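Local atomic coordinates of mitochondrial enolase superfamily member 1 (Homo sapiens, PDB entry 4A35), a protein that catalyses the magnesium-dependent dehydration of L-fuconate to 2-keto-3-deoxy-L-fuconate, a step in the breakdown of L-fucose. Residues S11-R16 / M419-V424. Sequence-based numbering, arbitrary orientation.
With EDO (1,2-ethanediol), chain D.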
loop_
_atom_site.group_PDB
_atom_site.type_symbol
_atom_site.label_atom_id
_atom_site.label_comp_id
_atom_site.label_asym_id
_atom_site.label_seq_id
_atom_site.Cartn_x
_atom_site.Cartn_y
_atom_site.Cartn_z
ATOM N N SER A 11 3.408 19.569 15.570
ATOM C CA SER A 11 2.205 20.086 14.935
ATOM C C SER A 11 2.160 19.534 13.509
ATOM O O SER A 11 3.204 19.276 12.891
ATOM C CB SER A 11 2.159 21.621 14.967
ATOM O OG SER A 11 3.051 22.192 14.022
ATOM N N VAL A 12 0.952 19.335 13.005
ATOM C CA VAL A 12 0.759 18.879 11.637
ATOM C C VAL A 12 -0.458 19.594 11.105
ATOM O O VAL A 12 -1.497 19.628 11.778
ATOM C CB VAL A 12 0.689 17.327 11.476
ATOM C CG1 VAL A 12 -0.317 16.671 12.470
ATOM C CG2 VAL A 12 0.399 16.942 10.034
ATOM N N ARG A 13 -0.313 20.153 9.893
ATOM C CA ARG A 13 -1.351 20.938 9.258
ATOM C C ARG A 13 -1.572 20.497 7.823
ATOM O O ARG A 13 -0.648 20.097 7.126
ATOM C CB ARG A 13 -0.988 22.440 9.341
ATOM C CG ARG A 13 -1.064 23.016 10.809
ATOM C CD ARG A 13 -0.491 24.420 10.848
ATOM N NE ARG A 13 0.982 24.345 10.748
ATOM C CZ ARG A 13 1.807 25.381 10.779
ATOM N NH1 ARG A 13 1.323 26.632 10.828
ATOM N NH2 ARG A 13 3.126 25.186 10.714
ATOM N N ASP A 14 -2.821 20.601 7.390
ATOM C CA ASP A 14 -3.313 20.258 6.055
ATOM C C ASP A 14 -3.152 21.516 5.195
ATOM O O ASP A 14 -3.864 22.493 5.428
ATOM C CB ASP A 14 -4.803 19.836 6.203
ATOM C CG ASP A 14 -5.456 19.297 4.957
ATOM O OD1 ASP A 14 -4.935 19.577 3.834
ATOM O OD2 ASP A 14 -6.534 18.644 5.086
ATOM N N VAL A 15 -2.163 21.535 4.253
ATOM C CA VAL A 15 -1.870 22.710 3.413
ATOM C C VAL A 15 -2.207 22.368 1.967
ATOM O O VAL A 15 -1.726 21.358 1.472
ATOM C CB VAL A 15 -0.387 23.176 3.569
ATOM C CG1 VAL A 15 -0.137 24.499 2.854
ATOM C CG2 VAL A 15 -0.007 23.290 5.044
ATOM N N ARG A 16 -3.049 23.168 1.299
ATOM C CA ARG A 16 -3.462 22.818 -0.050
ATOM C C ARG A 16 -3.376 23.981 -0.971
ATOM O O ARG A 16 -3.771 25.087 -0.625
ATOM C CB ARG A 16 -4.929 22.263 -0.056
ATOM C CG ARG A 16 -5.125 21.029 0.856
ATOM C CD ARG A 16 -6.538 20.468 0.730
ATOM N NE ARG A 16 -6.755 19.477 1.790
ATOM C CZ ARG A 16 -7.739 18.586 1.808
ATOM N NH1 ARG A 16 -8.608 18.524 0.801
ATOM N NH2 ARG A 16 -7.849 17.739 2.813
ATOM N N MET A 419 8.571 25.656 5.330
ATOM C CA MET A 419 7.688 26.492 4.535
ATOM C C MET A 419 7.545 27.838 5.182
ATOM O O MET A 419 7.687 27.973 6.400
ATOM C CB MET A 419 6.326 25.827 4.329
ATOM C CG MET A 419 6.459 24.537 3.505
ATOM S SD MET A 419 4.846 23.725 3.172
ATOM C CE MET A 419 4.213 24.811 1.798
ATOM N N LYS A 420 7.203 28.836 4.377
ATOM C CA LYS A 420 6.912 30.175 4.858
ATOM C C LYS A 420 5.590 30.125 5.667
ATOM O O LYS A 420 4.566 29.651 5.150
ATOM C CB LYS A 420 6.819 31.170 3.676
ATOM C CG LYS A 420 8.158 31.446 3.004
ATOM C CD LYS A 420 7.984 32.413 1.871
ATOM C CE LYS A 420 9.292 32.572 1.102
ATOM N NZ LYS A 420 9.065 33.360 -0.133
ATOM N N GLU A 421 5.630 30.549 6.943
ATOM C CA GLU A 421 4.427 30.496 7.780
ATOM C C GLU A 421 3.262 31.288 7.177
ATOM O O GLU A 421 2.146 30.800 7.277
ATOM C CB GLU A 421 4.705 30.866 9.246
ATOM C CG GLU A 421 5.345 29.683 9.977
ATOM C CD GLU A 421 4.436 28.485 10.225
ATOM O OE1 GLU A 421 3.259 28.704 10.588
ATOM O OE2 GLU A 421 4.892 27.330 10.068
ATOM N N GLU A 422 3.506 32.458 6.512
ATOM C CA GLU A 422 2.426 33.211 5.831
ATOM C C GLU A 422 1.768 32.316 4.726
ATOM O O GLU A 422 0.527 32.239 4.671
ATOM C CB GLU A 422 2.953 34.541 5.240
ATOM N N SER A 423 2.585 31.590 3.926
ATOM C CA SER A 423 2.100 30.641 2.898
ATOM C C SER A 423 1.282 29.512 3.529
ATOM O O SER A 423 0.211 29.177 3.033
ATOM C CB SER A 423 3.258 30.037 2.110
ATOM O OG SER A 423 3.871 31.064 1.357
ATOM N N VAL A 424 1.787 28.909 4.629
ATOM C CA VAL A 424 1.059 27.807 5.287
ATOM C C VAL A 424 -0.335 28.274 5.766
ATOM O O VAL A 424 -1.369 27.672 5.418
ATOM C CB VAL A 424 1.899 27.253 6.466
ATOM C CG1 VAL A 424 1.089 26.277 7.325
ATOM C CG2 VAL A 424 3.188 26.613 5.953
HETATM C C1 EDO D . -9.702 21.243 -1.499
HETATM O O1 EDO D . -8.828 20.114 -1.610
HETATM C C2 EDO D . -11.175 20.810 -1.205
HETATM O O2 EDO D . -11.490 19.551 -1.805
#
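Arg13 and Val15 meet Glu421, Val424 and Met419 where a short helix near the C terminus, 421-427, packs against strand 7-16, an outermost strand of the three-stranded antiparallel sheet in the N-terminal domain characteristic of the enolase superfamily. The chain thus closes back on its own beginning.

The polar part is a bidentate salt bridge. Arg13 presents its guanidinium end-on: NH1 reaches Glu421 OE1 at 2.8 Å with a nearly straight N-H...O angle of 168°, and NH2 reaches Glu421 OE2 at 2.9 Å. Both oxygens use their syn lone pairs, and the two planes lie only 15° apart, a fit that the flat, doubly donating arginine head suits well. Glu421, in the first turn of the helix, is bent at chi2 (-70°), which carries CD round toward Arg13. An alanine in place of Arg13 would probably leave the Glu421 carboxylate without its charged mate and take the guanidinium cover from Val424 CG1.

The apolar part lies next to this bridge. Val15 CG2 packs on Val424 CG1 at 3.9 Å, the branched side chains crossing at about a right angle, while Met419 CE makes a looser contact with Val15 CG1. Compact valines suit this buried interface, and the unbranched methionine brings its terminal methyl to Val15 and also packs on Phe17 and Phe396.

On the strand itself, Asp14 and Arg16 form a second, side-on salt bridge, with Arg16 NE 2.7 Å from Asp14 OD1; Glu64 also pairs with Arg16. Salt bridge and apolar patch join at Val424, whose CG1 lies over one face of the Arg13 guanidinium, toward its rim, 3.5 Å from NH1.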